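Local coordinates for ferulic acid decarboxylase 1 (Candida dubliniensis, PDB 4ZAD), which catalyses the reversible decarboxylation of cinnamic, ferulic and p-coumaric acids to their vinyl derivatives, with prenylated FMN and manganese as cofactors, at residues I157-M162 with M318-P323; I177-V182 with G285-M290; L218-P223 with C268-E273. All blocks are in the same frame, centred on the assembly; numbering follows the deposited sequence. Where two conformers were deposited one is given.

Contact 1. Residues I157-M162 with M318-P323; sequences IQTYGM and MPISNP. With 4LU (1-deoxy-5-O-phosphono-1-(3,3,4,5-tetramethyl-9,11-dioxo-2,3,8,9,10,11-hexahydro-7H-quinolino[1,8-fg]pteridin-12-ium-7-y l)-D-ribitol), chain E.
Tyr-160 and Thr-159 reach from the 157-162 loop onto residues 319-321. The tyrosine CG is anti to its backbone N (chi1 -152°), which carries the ring across Pro-319 at about a right angle, with Tyr-160 CD2 3.6 Å from Pro-319 CB. The other delta carbon, CD1, lies 4.1 Å from Ser-321 CB, and the edge of the ring meets methyl C7M of the prenylated flavin. Thr-159 places OG1 between its backbone N and carbonyl carbon (chi1 69°), where it accepts a short bond from Ser-321 N (2.7 Å, N-H...O 161°); Ile-320 CD1 packs against the same oxygen. This is one wall of the cofactor pocket of a UbiD-type decarboxylase, on the side of the added prenyl ring: Pro-323 CG lies 3.5 Å from C12 of the cofactor and Ser-321 CB 3.7 Å from C7M. The serine OG is hydrogen-bonded to Glu-329. Within the loop, Gln-158 spans a tight turn, its OE1 accepting from Gly-161 N on an in-plane lone pair and its NE2 donating to Gly-161 O. Farther back, Met-318, bent at its end, brings CE to 3.2 Å from Ile-157 O.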
loop_
_atom_site.group_PDB
_atom_site.type_symbol
_atom_site.label_atom_id
_atom_site.label_comp_id
_atom_site.label_asym_id
_atom_site.label_seq_id
_atom_site.Cartn_x
_atom_site.Cartn_y
_atom_site.Cartn_z
ATOM N N ILE A 157 -21.231 4.779 -24.087
ATOM C CA ILE A 157 -22.352 3.855 -24.104
ATOM C C ILE A 157 -21.840 2.442 -23.902
ATOM O O ILE A 157 -22.553 1.587 -23.391
ATOM C CB ILE A 157 -23.145 3.980 -25.432
ATOM C CG1 ILE A 157 -24.492 3.271 -25.346
ATOM C CG2 ILE A 157 -22.327 3.476 -26.648
ATOM C CD1 ILE A 157 -25.320 3.462 -26.588
ATOM N N GLN A 158 -20.590 2.216 -24.278
ATOM C CA GLN A 158 -19.995 0.882 -24.269
ATOM C C GLN A 158 -18.882 0.845 -23.266
ATOM O O GLN A 158 -17.758 1.288 -23.511
ATOM C CB GLN A 158 -19.542 0.483 -25.669
ATOM C CG GLN A 158 -18.406 -0.500 -25.793
ATOM C CD GLN A 158 -18.590 -1.795 -25.045
ATOM O OE1 GLN A 158 -19.527 -1.974 -24.285
ATOM N NE2 GLN A 158 -17.651 -2.704 -25.243
ATOM N N THR A 159 -19.234 0.333 -22.098
ATOM C CA THR A 159 -18.279 0.111 -21.055
ATOM C C THR A 159 -18.362 -1.320 -20.547
ATOM O O THR A 159 -17.490 -1.729 -19.817
ATOM C CB THR A 159 -18.448 1.129 -19.896
ATOM O OG1 THR A 159 -19.673 0.879 -19.176
ATOM C CG2 THR A 159 -18.464 2.537 -20.438
ATOM N N TYR A 160 -19.379 -2.097 -20.913
ATOM C CA TYR A 160 -19.493 -3.449 -20.363
ATOM C C TYR A 160 -20.327 -4.369 -21.239
ATOM O O TYR A 160 -21.019 -5.287 -20.761
ATOM C CB TYR A 160 -20.042 -3.397 -18.924
ATOM C CG TYR A 160 -19.615 -4.552 -18.015
ATOM C CD1 TYR A 160 -18.397 -4.543 -17.383
ATOM C CD2 TYR A 160 -20.465 -5.644 -17.772
ATOM C CE1 TYR A 160 -18.020 -5.606 -16.531
ATOM C CE2 TYR A 160 -20.107 -6.681 -16.923
ATOM C CZ TYR A 160 -18.880 -6.649 -16.307
ATOM O OH TYR A 160 -18.509 -7.656 -15.467
ATOM N N GLY A 161 -20.236 -4.134 -22.536
ATOM C CA GLY A 161 -20.793 -5.015 -23.517
ATOM C C GLY A 161 -19.626 -5.516 -24.315
ATOM O O GLY A 161 -18.472 -5.114 -24.065
ATOM N N MET A 162 -19.951 -6.324 -25.328
ATOM C CA MET A 162 -18.990 -7.217 -25.983
ATOM C C MET A 162 -18.965 -6.989 -27.478
ATOM O O MET A 162 -20.003 -6.998 -28.109
ATOM C CB MET A 162 -19.448 -8.636 -25.697
ATOM C CG MET A 162 -18.668 -9.749 -26.297
ATOM S SD MET A 162 -19.355 -11.347 -25.736
ATOM C CE MET A 162 -20.689 -11.647 -26.896
ATOM N N MET A 318 -28.749 -2.191 -19.134
ATOM C CA MET A 318 -27.399 -2.115 -19.551
ATOM C C MET A 318 -26.392 -2.141 -18.419
ATOM O O MET A 318 -26.398 -1.259 -17.563
ATOM C CB MET A 318 -27.133 -0.912 -20.418
ATOM C CG MET A 318 -25.749 -1.091 -20.967
ATOM S SD MET A 318 -25.464 -0.296 -22.473
ATOM C CE MET A 318 -25.279 1.381 -21.820
ATOM N N PRO A 319 -25.473 -3.119 -18.449
ATOM C CA PRO A 319 -24.390 -3.020 -17.512
ATOM C C PRO A 319 -23.385 -1.974 -17.958
ATOM O O PRO A 319 -23.287 -1.635 -19.147
ATOM C CB PRO A 319 -23.794 -4.393 -17.515
ATOM C CG PRO A 319 -24.101 -4.935 -18.855
ATOM C CD PRO A 319 -25.345 -4.298 -19.318
ATOM N N ILE A 320 -22.650 -1.476 -16.967
ATOM C CA ILE A 320 -21.844 -0.270 -17.083
ATOM C C ILE A 320 -20.627 -0.494 -16.173
ATOM O O ILE A 320 -20.764 -1.124 -15.133
ATOM C CB ILE A 320 -22.780 0.953 -16.671
ATOM C CG1 ILE A 320 -23.619 1.417 -17.888
ATOM C CG2 ILE A 320 -22.073 2.113 -15.975
ATOM C CD1 ILE A 320 -22.806 1.965 -19.127
ATOM N N SER A 321 -19.446 -0.045 -16.613
ATOM C CA SER A 321 -18.263 0.138 -15.745
ATOM C C SER A 321 -17.691 1.563 -15.805
ATOM O O SER A 321 -17.497 2.143 -16.871
ATOM C CB SER A 321 -17.148 -0.845 -16.071
ATOM O OG SER A 321 -15.983 -0.556 -15.324
ATOM N N ASN A 322 -17.384 2.102 -14.636
ATOM C CA ASN A 322 -17.019 3.493 -14.499
ATOM C C ASN A 322 -15.678 3.501 -13.830
ATOM O O ASN A 322 -15.599 3.523 -12.607
ATOM C CB ASN A 322 -18.073 4.219 -13.671
ATOM C CG ASN A 322 -17.802 5.691 -13.528
ATOM O OD1 ASN A 322 -17.107 6.303 -14.351
ATOM N ND2 ASN A 322 -18.348 6.279 -12.454
ATOM N N PRO A 323 -14.614 3.455 -14.635
ATOM C CA PRO A 323 -13.289 3.203 -14.132
ATOM C C PRO A 323 -12.697 4.393 -13.425
ATOM O O PRO A 323 -12.978 5.524 -13.789
ATOM C CB PRO A 323 -12.479 2.918 -15.412
ATOM C CG PRO A 323 -13.451 2.616 -16.423
ATOM C CD PRO A 323 -14.589 3.503 -16.099
HETATM C C9 4LU E . -11.710 -4.182 -19.862
HETATM C C8 4LU E . -12.902 -4.068 -19.134
HETATM C C7 4LU E . -13.646 -2.879 -19.161
HETATM C C10 4LU E . -10.183 -2.647 -22.850
HETATM C C6 4LU E . -13.088 -1.721 -19.918
HETATM N N3 4LU E . -9.730 -0.908 -24.905
HETATM C C2 4LU E . -9.188 -2.131 -24.942
HETATM C C13 4LU E . -14.972 -0.704 -20.946
HETATM C C5 4LU E . -13.817 -0.451 -20.006
HETATM C C1 4LU E . -11.881 0.297 -21.419
HETATM O O2 4LU E . -8.511 -2.423 -25.935
HETATM N N1 4LU E . -9.408 -2.995 -23.921
HETATM C C4 4LU E . -10.487 -0.503 -23.865
HETATM O O4 4LU E . -10.928 0.668 -23.966
HETATM C C4A 4LU E . -10.731 -1.347 -22.806
HETATM N N5 4LU E . -11.288 -0.863 -21.406
HETATM C C3 4LU E . -13.087 0.544 -20.773
HETATM C C12 4LU E . -14.366 0.061 -18.678
HETATM C C5A 4LU E . -11.795 -1.891 -20.630
HETATM C C7M 4LU E . -14.945 -2.717 -18.417
HETATM C C8M 4LU E . -13.357 -5.290 -18.380
HETATM C C9A 4LU E . -11.235 -3.186 -20.730
HETATM N N10 4LU E . -10.403 -3.543 -21.847
HETATM C "C1'" 4LU E . -9.348 -4.558 -21.708
HETATM C "C2'" 4LU E . -9.704 -5.734 -22.618
HETATM O "O2'" 4LU E . -11.088 -6.076 -22.404
HETATM C "C3'" 4LU E . -8.793 -6.947 -22.390
HETATM O "O3'" 4LU E . -7.432 -6.607 -22.728
HETATM C "C4'" 4LU E . -9.234 -8.175 -23.215
HETATM O "O4'" 4LU E . -8.179 -9.142 -23.226
HETATM C "C5'" 4LU E . -9.531 -7.803 -24.678
HETATM O "O5'" 4LU E . -9.882 -8.909 -25.485
HETATM P P 4LU E . -8.892 -9.581 -26.529
HETATM O O2P 4LU E . -9.896 -10.511 -27.209
HETATM O O3P 4LU E . -7.815 -10.227 -25.631
HETATM O O1P 4LU E . -8.346 -8.457 -27.384
#

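Contact 2. Residues I177-V182 with G285-M290; sequences IARGMV and GPFGEM. With 4LU (1-deoxy-5-O-phosphono-1-(3,3,4,5-tetramethyl-9,11-dioxo-2,3,8,9,10,11-hexahydro-7H-quinolino[1,8-fg]pteridin-12-ium-7-y l)-D-ribitol), chain E.
The backbones of Arg-179 and Phe-287 stay well apart, 8.9 Å between their CA atoms, and those of Met-181 and Gly-285 7.8 Å, so the 177-182 segment meets the 285-290 loop through side chains. Between them lies the prenylated-flavin site of the UbiD fold, where the backbone of 177-179 holds the cofactor: Ile-177 O accepts from ribityl O2', and Arg-179 N donates to flavin O4 (3.0 Å, N-H...O 157°). The arginine side chain leaves beside O4 and runs extended from CG to NE, sliding past Phe-287 in the opposite direction. Phe-287 CB sits over one face of the guanidinium, toward its rim and 3.7 Å from Arg-179 NH1. Glu-289, the predicted proton donor, is modelled in two conformers. In the one given, its CG comes to the guanidinium edge, in plane; the salt bridge from Arg-179 NH1 to Glu-289 OE2 is long at 3.8 Å, with the carboxylate turned 55° from the guanidinium; Met-290 N binds OE1 on the anti lone pair, and OE2 approaches cofactor C1. A stronger partner for the arginine is Glu-284, paired with NH2. At the far end, Gly-285 N makes a weak hydrogen bond to Met-181 SD at 3.1 Å.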
loop_
_atom_site.group_PDB
_atom_site.type_symbol
_atom_site.label_atom_id
_atom_site.label_comp_id
_atom_site.label_asym_id
_atom_site.label_seq_id
_atom_site.Cartn_x
_atom_site.Cartn_y
_atom_site.Cartn_z
ATOM N N ILE A 177 -13.954 -6.722 -24.740
ATOM C CA ILE A 177 -14.471 -5.431 -24.254
ATOM C C ILE A 177 -13.506 -4.382 -24.694
ATOM O O ILE A 177 -12.299 -4.583 -24.631
ATOM C CB ILE A 177 -14.544 -5.332 -22.713
ATOM C CG1 ILE A 177 -15.476 -6.387 -22.136
ATOM C CG2 ILE A 177 -14.980 -3.917 -22.253
ATOM C CD1 ILE A 177 -15.507 -6.365 -20.609
ATOM N N ALA A 178 -14.046 -3.258 -25.134
ATOM C CA ALA A 178 -13.244 -2.076 -25.454
ATOM C C ALA A 178 -14.199 -0.942 -25.359
ATOM O O ALA A 178 -15.378 -1.120 -25.610
ATOM C CB ALA A 178 -12.624 -2.156 -26.874
ATOM N N ARG A 179 -13.705 0.223 -24.984
ATOM C CA ARG A 179 -14.584 1.324 -24.681
ATOM C C ARG A 179 -15.182 1.844 -25.951
ATOM O O ARG A 179 -14.660 1.577 -27.044
ATOM C CB ARG A 179 -13.841 2.426 -23.936
ATOM C CG ARG A 179 -12.956 3.279 -24.779
ATOM C CD ARG A 179 -12.277 4.261 -23.868
ATOM N NE ARG A 179 -11.512 5.284 -24.553
ATOM C CZ ARG A 179 -10.420 5.853 -24.048
ATOM N NH1 ARG A 179 -9.942 5.465 -22.869
ATOM N NH2 ARG A 179 -9.777 6.802 -24.721
ATOM N N GLY A 180 -16.287 2.562 -25.793
ATOM C CA GLY A 180 -16.999 3.140 -26.914
ATOM C C GLY A 180 -17.865 4.309 -26.521
ATOM O O GLY A 180 -18.592 4.269 -25.522
ATOM N N MET A 181 -17.772 5.377 -27.289
ATOM C CA MET A 181 -18.583 6.535 -27.025
ATOM C C MET A 181 -19.427 6.904 -28.245
ATOM O O MET A 181 -19.068 6.619 -29.387
ATOM C CB MET A 181 -17.734 7.722 -26.536
ATOM C CG MET A 181 -16.497 8.061 -27.339
ATOM S SD MET A 181 -15.951 9.760 -27.007
ATOM C CE MET A 181 -16.983 10.708 -28.162
ATOM N N VAL A 182 -20.564 7.538 -27.985
ATOM C CA VAL A 182 -21.468 7.925 -29.057
ATOM C C VAL A 182 -20.810 9.032 -29.844
ATOM O O VAL A 182 -20.348 10.003 -29.264
ATOM C CB VAL A 182 -22.807 8.433 -28.517
ATOM C CG1 VAL A 182 -23.739 8.827 -29.691
ATOM C CG2 VAL A 182 -23.461 7.369 -27.623
ATOM N N GLY A 285 -12.979 10.494 -27.099
ATOM C CA GLY A 285 -12.758 11.698 -26.281
ATOM C C GLY A 285 -11.977 11.063 -25.217
ATOM O O GLY A 285 -11.986 9.821 -25.185
ATOM N N PRO A 286 -11.285 11.860 -24.388
ATOM C CA PRO A 286 -10.653 11.226 -23.251
ATOM C C PRO A 286 -11.733 10.563 -22.425
ATOM O O PRO A 286 -12.904 10.892 -22.572
ATOM C CB PRO A 286 -9.986 12.389 -22.503
ATOM C CG PRO A 286 -10.658 13.602 -22.976
ATOM C CD PRO A 286 -11.262 13.324 -24.307
ATOM N N PHE A 287 -11.330 9.595 -21.628
ATOM C CA PHE A 287 -12.203 8.894 -20.698
ATOM C C PHE A 287 -11.433 8.742 -19.376
ATOM O O PHE A 287 -10.223 8.550 -19.378
ATOM C CB PHE A 287 -12.526 7.537 -21.319
ATOM C CG PHE A 287 -13.538 6.734 -20.584
ATOM C CD1 PHE A 287 -14.775 7.242 -20.322
ATOM C CD2 PHE A 287 -13.265 5.427 -20.234
ATOM C CE1 PHE A 287 -15.747 6.494 -19.678
ATOM C CE2 PHE A 287 -14.197 4.657 -19.563
ATOM C CZ PHE A 287 -15.458 5.199 -19.277
ATOM N N GLY A 288 -12.132 8.859 -18.262
ATOM C CA GLY A 288 -11.597 8.477 -16.963
ATOM C C GLY A 288 -11.381 6.977 -16.919
ATOM O O GLY A 288 -12.316 6.209 -17.027
ATOM N N GLU A 289 -10.126 6.552 -16.844
ATOM C CA GLU A 289 -9.787 5.138 -17.043
ATOM C C GLU A 289 -9.051 4.529 -15.848
ATOM O O GLU A 289 -8.862 5.163 -14.810
ATOM C CB GLU A 289 -8.972 4.943 -18.351
ATOM C CG GLU A 289 -9.752 4.319 -19.558
ATOM C CD GLU A 289 -9.676 2.787 -19.683
ATOM O OE1 GLU A 289 -9.528 2.067 -18.668
ATOM O OE2 GLU A 289 -9.780 2.302 -20.838
ATOM N N MET A 290 -8.620 3.293 -16.063
ATOM C CA MET A 290 -8.163 2.350 -15.055
ATOM C C MET A 290 -7.057 2.749 -14.087
ATOM O O MET A 290 -6.874 2.070 -13.066
ATOM C CB MET A 290 -7.755 1.038 -15.770
ATOM C CG MET A 290 -6.570 1.183 -16.725
ATOM S SD MET A 290 -6.243 -0.356 -17.570
ATOM C CE MET A 290 -5.628 -1.289 -16.172
HETATM C C9 4LU E . -11.710 -4.182 -19.862
HETATM C C8 4LU E . -12.902 -4.068 -19.134
HETATM C C7 4LU E . -13.646 -2.879 -19.161
HETATM C C10 4LU E . -10.183 -2.647 -22.850
HETATM C C6 4LU E . -13.088 -1.721 -19.918
HETATM N N3 4LU E . -9.730 -0.908 -24.905
HETATM C C2 4LU E . -9.188 -2.131 -24.942
HETATM C C13 4LU E . -14.972 -0.704 -20.946
HETATM C C5 4LU E . -13.817 -0.451 -20.006
HETATM C C1 4LU E . -11.881 0.297 -21.419
HETATM O O2 4LU E . -8.511 -2.423 -25.935
HETATM N N1 4LU E . -9.408 -2.995 -23.921
HETATM C C4 4LU E . -10.487 -0.503 -23.865
HETATM O O4 4LU E . -10.928 0.668 -23.966
HETATM C C4A 4LU E . -10.731 -1.347 -22.806
HETATM N N5 4LU E . -11.288 -0.863 -21.406
HETATM C C3 4LU E . -13.087 0.544 -20.773
HETATM C C12 4LU E . -14.366 0.061 -18.678
HETATM C C5A 4LU E . -11.795 -1.891 -20.630
HETATM C C7M 4LU E . -14.945 -2.717 -18.417
HETATM C C8M 4LU E . -13.357 -5.290 -18.380
HETATM C C9A 4LU E . -11.235 -3.186 -20.730
HETATM N N10 4LU E . -10.403 -3.543 -21.847
HETATM C "C1'" 4LU E . -9.348 -4.558 -21.708
HETATM C "C2'" 4LU E . -9.704 -5.734 -22.618
HETATM O "O2'" 4LU E . -11.088 -6.076 -22.404
HETATM C "C3'" 4LU E . -8.793 -6.947 -22.390
HETATM O "O3'" 4LU E . -7.432 -6.607 -22.728
HETATM C "C4'" 4LU E . -9.234 -8.175 -23.215
HETATM O "O4'" 4LU E . -8.179 -9.142 -23.226
HETATM C "C5'" 4LU E . -9.531 -7.803 -24.678
HETATM O "O5'" 4LU E . -9.882 -8.909 -25.485
HETATM P P 4LU E . -8.892 -9.581 -26.529
HETATM O O2P 4LU E . -9.896 -10.511 -27.209
HETATM O O3P 4LU E . -7.815 -10.227 -25.631
HETATM O O1P 4LU E . -8.346 -8.457 -27.384
#

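Contact 3. Residues L218-P223 with C268-E273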
loop_
_atom_site.group_PDB
_atom_site.type_symbol
_atom_site.label_atom_id
_atom_site.label_comp_id
_atom_site.label_asym_id
_atom_site.label_seq_id
_atom_site.Cartn_x
_atom_site.Cartn_y
_atom_site.Cartn_z
ATOM N N LEU A 218 -22.305 -5.622 -31.151
ATOM C CA LEU A 218 -21.938 -5.049 -29.904
ATOM C C LEU A 218 -23.077 -5.439 -28.992
ATOM O O LEU A 218 -24.196 -5.009 -29.213
ATOM C CB LEU A 218 -21.846 -3.525 -30.010
ATOM C CG LEU A 218 -21.750 -2.813 -28.634
ATOM C CD1 LEU A 218 -20.438 -3.259 -27.852
ATOM C CD2 LEU A 218 -21.845 -1.307 -28.750
ATOM N N CYS A 219 -22.787 -6.251 -27.975
ATOM C CA CYS A 219 -23.816 -6.985 -27.220
ATOM C C CYS A 219 -23.820 -6.535 -25.784
ATOM O O CYS A 219 -22.782 -6.553 -25.137
ATOM C CB CYS A 219 -23.557 -8.487 -27.310
ATOM S SG CYS A 219 -23.410 -9.151 -29.036
ATOM N N PHE A 220 -24.971 -6.116 -25.271
ATOM C CA PHE A 220 -25.058 -5.654 -23.852
ATOM C C PHE A 220 -25.848 -6.645 -23.021
ATOM O O PHE A 220 -26.831 -7.224 -23.503
ATOM C CB PHE A 220 -25.703 -4.274 -23.758
ATOM C CG PHE A 220 -24.967 -3.225 -24.511
ATOM C CD1 PHE A 220 -23.843 -2.650 -23.983
ATOM C CD2 PHE A 220 -25.384 -2.828 -25.748
ATOM C CE1 PHE A 220 -23.142 -1.708 -24.691
ATOM C CE2 PHE A 220 -24.686 -1.887 -26.459
ATOM C CZ PHE A 220 -23.574 -1.328 -25.931
ATOM N N GLY A 221 -25.401 -6.875 -21.793
ATOM C CA GLY A 221 -26.069 -7.839 -20.924
ATOM C C GLY A 221 -25.917 -9.262 -21.405
ATOM O O GLY A 221 -26.810 -10.073 -21.294
ATOM N N VAL A 222 -24.758 -9.572 -21.940
ATOM C CA VAL A 222 -24.467 -10.918 -22.413
ATOM C C VAL A 222 -24.330 -11.860 -21.229
ATOM O O VAL A 222 -24.379 -11.423 -20.103
ATOM C CB VAL A 222 -23.144 -10.943 -23.201
ATOM C CG1 VAL A 222 -23.138 -9.808 -24.316
ATOM C CG2 VAL A 222 -21.998 -10.827 -22.244
ATOM N N PRO A 223 -24.190 -13.162 -21.485
ATOM C CA PRO A 223 -23.929 -14.108 -20.424
ATOM C C PRO A 223 -22.704 -13.714 -19.633
ATOM O O PRO A 223 -21.624 -13.565 -20.214
ATOM C CB PRO A 223 -23.670 -15.391 -21.194
ATOM C CG PRO A 223 -24.527 -15.240 -22.356
ATOM C CD PRO A 223 -24.333 -13.854 -22.769
ATOM N N CYS A 268 -29.043 -11.724 -24.513
ATOM C CA CYS A 268 -28.446 -10.416 -24.324
ATOM C C CYS A 268 -29.602 -9.512 -23.974
ATOM O O CYS A 268 -30.763 -9.907 -24.141
ATOM C CB CYS A 268 -27.750 -9.914 -25.584
ATOM S SG CYS A 268 -26.438 -10.934 -26.174
ATOM N N GLU A 269 -29.300 -8.320 -23.482
ATOM C CA GLU A 269 -30.342 -7.314 -23.302
ATOM C C GLU A 269 -30.524 -6.533 -24.594
ATOM O O GLU A 269 -31.661 -6.253 -24.987
ATOM C CB GLU A 269 -30.016 -6.379 -22.138
ATOM C CG GLU A 269 -29.884 -7.089 -20.815
ATOM C CD GLU A 269 -31.243 -7.425 -20.190
ATOM O OE1 GLU A 269 -32.085 -6.509 -20.002
ATOM O OE2 GLU A 269 -31.476 -8.604 -19.863
ATOM N N MET A 270 -29.409 -6.184 -25.249
ATOM C CA MET A 270 -29.442 -5.403 -26.478
ATOM C C MET A 270 -28.253 -5.771 -27.321
ATOM O O MET A 270 -27.121 -5.895 -26.777
ATOM C CB MET A 270 -29.325 -3.886 -26.222
ATOM C CG MET A 270 -30.483 -3.210 -25.532
ATOM S SD MET A 270 -30.124 -1.515 -25.091
ATOM C CE MET A 270 -29.090 -1.799 -23.663
ATOM N N VAL A 271 -28.507 -5.868 -28.642
ATOM C CA VAL A 271 -27.474 -6.126 -29.630
ATOM C C VAL A 271 -27.494 -5.013 -30.652
ATOM O O VAL A 271 -28.540 -4.621 -31.120
ATOM C CB VAL A 271 -27.643 -7.509 -30.343
ATOM C CG1 VAL A 271 -26.585 -7.682 -31.439
ATOM C CG2 VAL A 271 -27.541 -8.655 -29.332
ATOM N N PHE A 272 -26.321 -4.486 -30.960
ATOM C CA PHE A 272 -26.140 -3.418 -31.921
ATOM C C PHE A 272 -25.388 -4.093 -33.072
ATOM O O PHE A 272 -24.435 -4.817 -32.825
ATOM C CB PHE A 272 -25.235 -2.336 -31.331
ATOM C CG PHE A 272 -25.908 -1.365 -30.378
ATOM C CD1 PHE A 272 -27.087 -1.658 -29.709
ATOM C CD2 PHE A 272 -25.311 -0.156 -30.112
ATOM C CE1 PHE A 272 -27.675 -0.742 -28.831
ATOM C CE2 PHE A 272 -25.908 0.770 -29.210
ATOM C CZ PHE A 272 -27.081 0.461 -28.586
ATOM N N GLU A 273 -25.806 -3.869 -34.314
ATOM C CA GLU A 273 -25.160 -4.484 -35.480
ATOM C C GLU A 273 -24.700 -3.429 -36.431
ATOM O O GLU A 273 -25.445 -2.495 -36.672
ATOM C CB GLU A 273 -26.154 -5.368 -36.244
ATOM C CG GLU A 273 -26.865 -6.411 -35.375
ATOM C CD GLU A 273 -27.875 -7.201 -36.163
ATOM O OE1 GLU A 273 -27.949 -7.021 -37.398
ATOM O OE2 GLU A 273 -28.584 -8.025 -35.560
#
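Phe-220 and Phe-272 both hold CG anti to the carbonyl carbon (chi1 -59° and -80°), which leans their rings together on one face of an antiparallel strand pair. They meet edge-to-face, planes 74° apart and centroids separated by 5.1 Å: Phe-220 CE2 stands over the centre of the Phe-272 ring, about 4.0 Å from each ring carbon it faces. Leu-218 lies beside Phe-272 and points the same way, the two CB atoms 3.8 Å apart, while Phe-220 CD2 packs on Met-270 CB. The opposite face carries Cys-219 and Val-271, a non-hydrogen-bonded pair; Cys-268 SG joins them, wedged between Cys-219 CB and Val-222 CG1. Paired backbone bonds tie Leu-218 to Phe-272, and Phe-220 N gives a short, nearly linear bond to Met-270 O (2.6 Å). At the strand end Phe-220 O is gripped twice, by Glu-269 N at 2.7 Å and by Met-270 N at 3.3 Å, the latter tilted from the carbonyl plane. Gly-221 follows with positive phi, close against the Glu-269 side chain, whose carboxylate is engaged by Arg-10 and Arg-313. Two residues, Glu-269 and Met-270, thus stand opposite the one Phe-220: a classic beta bulge, closing the pairing of strands 214-220 and 270-277 in the antiparallel sheet of the flavin-binding domain.

How the contacts relate
Contact 1 is the hub, its centre about 9 Å from that of contact 2 and about 11 Å from that of contact 3, whereas contacts 2 and 3 lie about 18 Å apart between centres and do not touch. Contacts 1 and 2 both border the prenylated flavin; Gln-158 N probably bonds to Gly-180 O (3.1 Å), and Pro-323 CD packs on Phe-287 CE2 at 3.7 Å. The Ser-321 side chain of contact 1 is about 8 Å from that of Glu-289. Toward contact 3, Met-162 N probably bonds to Cys-219 O (2.8 Å), and Phe-220 extends its ring to Met-318 and Ile-157. Contact 3 thereby forms a layer behind the pocket wall, the Phe-220 side chain remaining about 9 Å from the cofactor.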